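Cif-like 1 (Burkholderia cenocepacia, PDB 7JQY) probably acts as an epoxide hydrolase of the alpha/beta hydrolase fold, related to Cif, and assembles as an octamer. Local coordinates at residues B[169-180]-B[221-232]. The protein carries 1 engineered substitution. Sequence-based numbering, arbitrary orientation.
Sequences HFGLHQQRDIAE and LRAGFELYRAFP
R229 and E180 both leave their helices with CG beside the backbone N (chi1 -72° and -69°); E180 then bends at chi2 (90°), turning its carboxylate to the arginine. There R229 grips it end-on, NH1 to OE2 and NH2 to OE1, each 2.8 Å. Arginine suits the place because its guanidinium has several N-H groups to share out: NE donates to H173 O at 2.9 Å, somewhat off the guanidinium plane, tying that carbonyl to the other helix. R176 CA covers one guanidinium face, F225 CB the other. R176 meets E226 side-on, NE to OE2 (3.1 Å) and NH2 to OE1 (3.2 Å), the two groups nearly coplanar; OE2 also accepts from R229 NH1. Beside the salt bridges packs an aromatic cluster. The H173 ring has F225 CE1 over its centre, 3.4 Å above its plane, and turns its edge to the face of Y228, while its NE2 is hydrogen-bonded to Y190 OH. F170 presents a face to the edge of F231, and a water joins H169 NE2 to Y228 OH. Q174 NE2 donates to Y228 O (3.1 Å), which also accepts F231 N from the opposite face. E226, shared by both arginines, probably lets them lie close together, joining these cap-region helices.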
loop_
_atom_site.group_PDB
_atom_site.type_symbol
_atom_site.label_atom_id
_atom_site.label_comp_id
_atom_site.label_asym_id
_atom_site.label_seq_id
_atom_site.Cartn_x
_atom_site.Cartn_y
_atom_site.Cartn_z
ATOM N N HIS B 169 -3.604 -14.757 -22.952
ATOM C CA HIS B 169 -4.250 -14.599 -21.659
ATOM C C HIS B 169 -5.120 -15.788 -21.277
ATOM O O HIS B 169 -5.565 -15.855 -20.127
ATOM C CB HIS B 169 -5.071 -13.304 -21.659
ATOM C CG HIS B 169 -6.156 -13.279 -22.688
ATOM N ND1 HIS B 169 -5.900 -13.228 -24.043
ATOM C CD2 HIS B 169 -7.505 -13.293 -22.558
ATOM C CE1 HIS B 169 -7.045 -13.223 -24.704
ATOM N NE2 HIS B 169 -8.035 -13.261 -23.826
ATOM N N PHE B 170 -5.383 -16.709 -22.206
ATOM C CA PHE B 170 -6.146 -17.907 -21.873
ATOM C C PHE B 170 -5.488 -18.662 -20.726
ATOM O O PHE B 170 -6.162 -19.112 -19.790
ATOM C CB PHE B 170 -6.274 -18.816 -23.099
ATOM C CG PHE B 170 -7.332 -18.387 -24.083
ATOM C CD1 PHE B 170 -7.767 -17.072 -24.136
ATOM C CD2 PHE B 170 -7.889 -19.305 -24.958
ATOM C CE1 PHE B 170 -8.741 -16.682 -25.042
ATOM C CE2 PHE B 170 -8.864 -18.923 -25.862
ATOM C CZ PHE B 170 -9.290 -17.610 -25.905
ATOM N N GLY B 171 -4.166 -18.831 -20.795
ATOM C CA GLY B 171 -3.467 -19.527 -19.726
ATOM C C GLY B 171 -3.617 -18.840 -18.379
ATOM O O GLY B 171 -4.023 -19.462 -17.395
ATOM N N LEU B 172 -3.276 -17.548 -18.315
ATOM C CA LEU B 172 -3.335 -16.825 -17.048
ATOM C C LEU B 172 -4.743 -16.841 -16.472
ATOM O O LEU B 172 -4.937 -17.122 -15.288
ATOM C CB LEU B 172 -2.850 -15.386 -17.232
ATOM C CG LEU B 172 -3.122 -14.482 -16.026
ATOM C CD1 LEU B 172 -2.325 -14.947 -14.818
ATOM C CD2 LEU B 172 -2.831 -13.016 -16.334
ATOM N N HIS B 173 -5.740 -16.528 -17.298
ATOM C CA HIS B 173 -7.107 -16.477 -16.803
ATOM C C HIS B 173 -7.564 -17.831 -16.294
ATOM O O HIS B 173 -8.443 -17.904 -15.430
ATOM C CB HIS B 173 -8.042 -15.974 -17.894
ATOM C CG HIS B 173 -7.865 -14.524 -18.204
ATOM N ND1 HIS B 173 -8.750 -13.819 -18.988
ATOM C CD2 HIS B 173 -6.901 -13.646 -17.834
ATOM C CE1 HIS B 173 -8.337 -12.568 -19.094
ATOM N NE2 HIS B 173 -7.220 -12.436 -18.401
ATOM N N GLN B 174 -6.970 -18.912 -16.788
ATOM C CA GLN B 174 -7.377 -20.233 -16.336
ATOM C C GLN B 174 -6.683 -20.661 -15.052
ATOM O O GLN B 174 -6.986 -21.746 -14.550
ATOM C CB GLN B 174 -7.136 -21.266 -17.440
ATOM C CG GLN B 174 -8.219 -21.279 -18.500
ATOM C CD GLN B 174 -7.829 -22.101 -19.723
ATOM O OE1 GLN B 174 -6.669 -22.456 -19.892
ATOM N NE2 GLN B 174 -8.793 -22.381 -20.585
ATOM N N GLN B 175 -5.797 -19.838 -14.493
ATOM C CA GLN B 175 -5.149 -20.133 -13.211
ATOM C C GLN B 175 -6.025 -19.619 -12.061
ATOM O O GLN B 175 -6.025 -18.424 -11.743
ATOM C CB GLN B 175 -3.756 -19.514 -13.169
ATOM C CG GLN B 175 -2.866 -19.881 -14.361
ATOM C CD GLN B 175 -2.836 -21.378 -14.638
ATOM O OE1 GLN B 175 -2.309 -22.159 -13.840
ATOM N NE2 GLN B 175 -3.419 -21.787 -15.761
ATOM N N ARG B 176 -6.757 -20.526 -11.415
ATOM C CA ARG B 176 -7.640 -20.131 -10.326
ATOM C C ARG B 176 -6.835 -19.523 -9.184
ATOM O O ARG B 176 -5.795 -20.057 -8.788
ATOM C CB ARG B 176 -8.446 -21.336 -9.833
ATOM C CG ARG B 176 -9.574 -20.974 -8.839
ATOM C CD ARG B 176 -10.567 -22.109 -8.662
ATOM N NE ARG B 176 -11.509 -22.217 -9.773
ATOM C CZ ARG B 176 -11.466 -23.182 -10.690
ATOM N NH1 ARG B 176 -10.526 -24.116 -10.625
ATOM N NH2 ARG B 176 -12.362 -23.219 -11.665
ATOM N N ASP B 177 -7.315 -18.382 -8.683
ATOM C CA ASP B 177 -6.741 -17.631 -7.565
ATOM C C ASP B 177 -5.474 -16.877 -7.934
ATOM O O ASP B 177 -5.259 -15.754 -7.460
ATOM C CB ASP B 177 -6.485 -18.553 -6.370
ATOM C CG ASP B 177 -7.678 -19.420 -6.058
ATOM O OD1 ASP B 177 -7.505 -20.650 -5.971
ATOM O OD2 ASP B 177 -8.796 -18.864 -5.912
ATOM N N ILE B 178 -4.616 -17.466 -8.770
ATOM C CA ILE B 178 -3.405 -16.752 -9.159
ATOM C C ILE B 178 -3.771 -15.510 -9.958
ATOM O O ILE B 178 -3.238 -14.418 -9.720
ATOM C CB ILE B 178 -2.462 -17.666 -9.969
ATOM C CG1 ILE B 178 -1.825 -18.731 -9.073
ATOM C CG2 ILE B 178 -1.403 -16.827 -10.664
ATOM C CD1 ILE B 178 -0.929 -18.171 -7.991
ATOM N N ALA B 179 -4.689 -15.667 -10.922
ATOM C CA ALA B 179 -5.121 -14.549 -11.759
ATOM C C ALA B 179 -5.763 -13.445 -10.926
ATOM O O ALA B 179 -5.468 -12.257 -11.120
ATOM C CB ALA B 179 -6.098 -15.049 -12.823
ATOM N N GLU B 180 -6.648 -13.823 -9.988
ATOM C CA GLU B 180 -7.293 -12.832 -9.127
ATOM C C GLU B 180 -6.273 -12.128 -8.246
ATOM O O GLU B 180 -6.309 -10.905 -8.090
ATOM C CB GLU B 180 -8.377 -13.500 -8.273
ATOM C CG GLU B 180 -9.577 -13.974 -9.083
ATOM C CD GLU B 180 -9.432 -15.406 -9.589
ATOM O OE1 GLU B 180 -8.288 -15.829 -9.887
ATOM O OE2 GLU B 180 -10.464 -16.109 -9.713
ATOM N N LEU B 221 -13.804 -10.098 -11.011
ATOM C CA LEU B 221 -12.647 -10.750 -11.622
ATOM C C LEU B 221 -12.825 -12.259 -11.626
ATOM O O LEU B 221 -12.661 -12.915 -12.667
ATOM C CB LEU B 221 -11.370 -10.380 -10.866
ATOM C CG LEU B 221 -10.704 -9.032 -11.094
ATOM C CD1 LEU B 221 -9.441 -8.979 -10.251
ATOM C CD2 LEU B 221 -10.368 -8.816 -12.590
ATOM N N ARG B 222 -13.179 -12.825 -10.463
ATOM C CA ARG B 222 -13.360 -14.267 -10.344
ATOM C C ARG B 222 -14.391 -14.768 -11.338
ATOM O O ARG B 222 -14.140 -15.720 -12.088
ATOM C CB ARG B 222 -13.797 -14.638 -8.916
ATOM C CG ARG B 222 -14.367 -16.045 -8.828
ATOM C CD ARG B 222 -14.877 -16.420 -7.427
ATOM N NE ARG B 222 -16.117 -15.735 -7.073
ATOM C CZ ARG B 222 -17.302 -16.026 -7.598
ATOM N NH1 ARG B 222 -17.404 -16.985 -8.508
ATOM N NH2 ARG B 222 -18.390 -15.367 -7.209
ATOM N N ALA B 223 -15.556 -14.124 -11.368
ATOM C CA ALA B 223 -16.620 -14.571 -12.256
ATOM C C ALA B 223 -16.191 -14.466 -13.710
ATOM O O ALA B 223 -16.521 -15.334 -14.527
ATOM C CB ALA B 223 -17.885 -13.752 -12.020
ATOM N N GLY B 224 -15.483 -13.394 -14.059
ATOM C CA GLY B 224 -14.992 -13.267 -15.427
ATOM C C GLY B 224 -14.017 -14.368 -15.801
ATOM O O GLY B 224 -14.118 -14.957 -16.876
ATOM N N PHE B 225 -13.106 -14.715 -14.885
ATOM C CA PHE B 225 -12.101 -15.732 -15.188
ATOM C C PHE B 225 -12.700 -17.131 -15.256
ATOM O O PHE B 225 -12.145 -18.004 -15.932
ATOM C CB PHE B 225 -10.976 -15.687 -14.155
ATOM C CG PHE B 225 -10.151 -14.437 -14.221
ATOM C CD1 PHE B 225 -9.959 -13.784 -15.431
ATOM C CD2 PHE B 225 -9.581 -13.904 -13.073
ATOM C CE1 PHE B 225 -9.198 -12.623 -15.497
ATOM C CE2 PHE B 225 -8.831 -12.745 -13.128
ATOM C CZ PHE B 225 -8.637 -12.104 -14.345
ATOM N N GLU B 226 -13.802 -17.374 -14.537
ATOM C CA GLU B 226 -14.480 -18.663 -14.603
ATOM C C GLU B 226 -15.100 -18.924 -15.972
ATOM O O GLU B 226 -15.341 -20.087 -16.322
ATOM C CB GLU B 226 -15.565 -18.742 -13.523
ATOM C CG GLU B 226 -15.036 -18.758 -12.090
ATOM C CD GLU B 226 -14.270 -20.025 -11.746
ATOM O OE1 GLU B 226 -14.595 -21.092 -12.312
ATOM O OE2 GLU B 226 -13.343 -19.960 -10.911
ATOM N N LEU B 227 -15.380 -17.875 -16.748
ATOM C CA LEU B 227 -15.777 -18.093 -18.133
ATOM C C LEU B 227 -14.670 -18.802 -18.901
ATOM O O LEU B 227 -14.936 -19.727 -19.676
ATOM C CB LEU B 227 -16.098 -16.760 -18.812
ATOM C CG LEU B 227 -17.109 -15.848 -18.124
ATOM C CD1 LEU B 227 -17.040 -14.412 -18.669
ATOM C CD2 LEU B 227 -18.465 -16.443 -18.345
ATOM N N TYR B 228 -13.418 -18.393 -18.665
ATOM C CA TYR B 228 -12.251 -18.991 -19.304
ATOM C C TYR B 228 -11.904 -20.346 -18.700
ATOM O O TYR B 228 -11.390 -21.226 -19.401
ATOM C CB TYR B 228 -11.056 -18.038 -19.191
ATOM C CG TYR B 228 -11.229 -16.748 -19.975
ATOM C CD1 TYR B 228 -10.611 -16.576 -21.204
ATOM C CD2 TYR B 228 -12.009 -15.702 -19.482
ATOM C CE1 TYR B 228 -10.766 -15.411 -21.931
ATOM C CE2 TYR B 228 -12.167 -14.528 -20.199
ATOM C CZ TYR B 228 -11.540 -14.391 -21.428
ATOM O OH TYR B 228 -11.689 -13.237 -22.156
ATOM N N ARG B 229 -12.152 -20.527 -17.402
ATOM C CA ARG B 229 -11.875 -21.815 -16.783
ATOM C C ARG B 229 -12.860 -22.874 -17.247
ATOM O O ARG B 229 -12.580 -24.069 -17.111
ATOM C CB ARG B 229 -11.884 -21.677 -15.268
ATOM C CG ARG B 229 -10.677 -20.932 -14.753
ATOM C CD ARG B 229 -10.994 -20.155 -13.483
ATOM N NE ARG B 229 -9.981 -19.129 -13.257
ATOM C CZ ARG B 229 -9.982 -18.279 -12.236
ATOM N NH1 ARG B 229 -10.961 -18.323 -11.322
ATOM N NH2 ARG B 229 -9.009 -17.378 -12.132
ATOM N N ALA B 230 -13.982 -22.459 -17.827
ATOM C CA ALA B 230 -14.969 -23.365 -18.400
ATOM C C ALA B 230 -14.709 -23.698 -19.871
ATOM O O ALA B 230 -15.501 -24.439 -20.461
ATOM C CB ALA B 230 -16.371 -22.766 -18.271
ATOM N N PHE B 231 -13.664 -23.142 -20.495
ATOM C CA PHE B 231 -13.417 -23.409 -21.919
ATOM C C PHE B 231 -13.346 -24.895 -22.267
ATOM O O PHE B 231 -13.976 -25.294 -23.261
ATOM C CB PHE B 231 -12.143 -22.689 -22.390
ATOM C CG PHE B 231 -12.351 -21.240 -22.739
ATOM C CD1 PHE B 231 -13.626 -20.690 -22.785
ATOM C CD2 PHE B 231 -11.264 -20.414 -22.970
ATOM C CE1 PHE B 231 -13.809 -19.345 -23.090
ATOM C CE2 PHE B 231 -11.438 -19.074 -23.277
ATOM C CZ PHE B 231 -12.709 -18.534 -23.336
ATOM N N PRO B 232 -12.635 -25.760 -21.524
ATOM C CA PRO B 232 -12.630 -27.185 -21.916
ATOM C C PRO B 232 -14.018 -27.794 -21.994
ATOM O O PRO B 232 -14.336 -28.492 -22.968
ATOM C CB PRO B 232 -11.781 -27.860 -20.823
ATOM C CG PRO B 232 -11.131 -26.783 -20.058
ATOM C CD PRO B 232 -11.575 -25.450 -20.547
HETATM O O HOH W 1 -11.015 -12.996 -24.793
#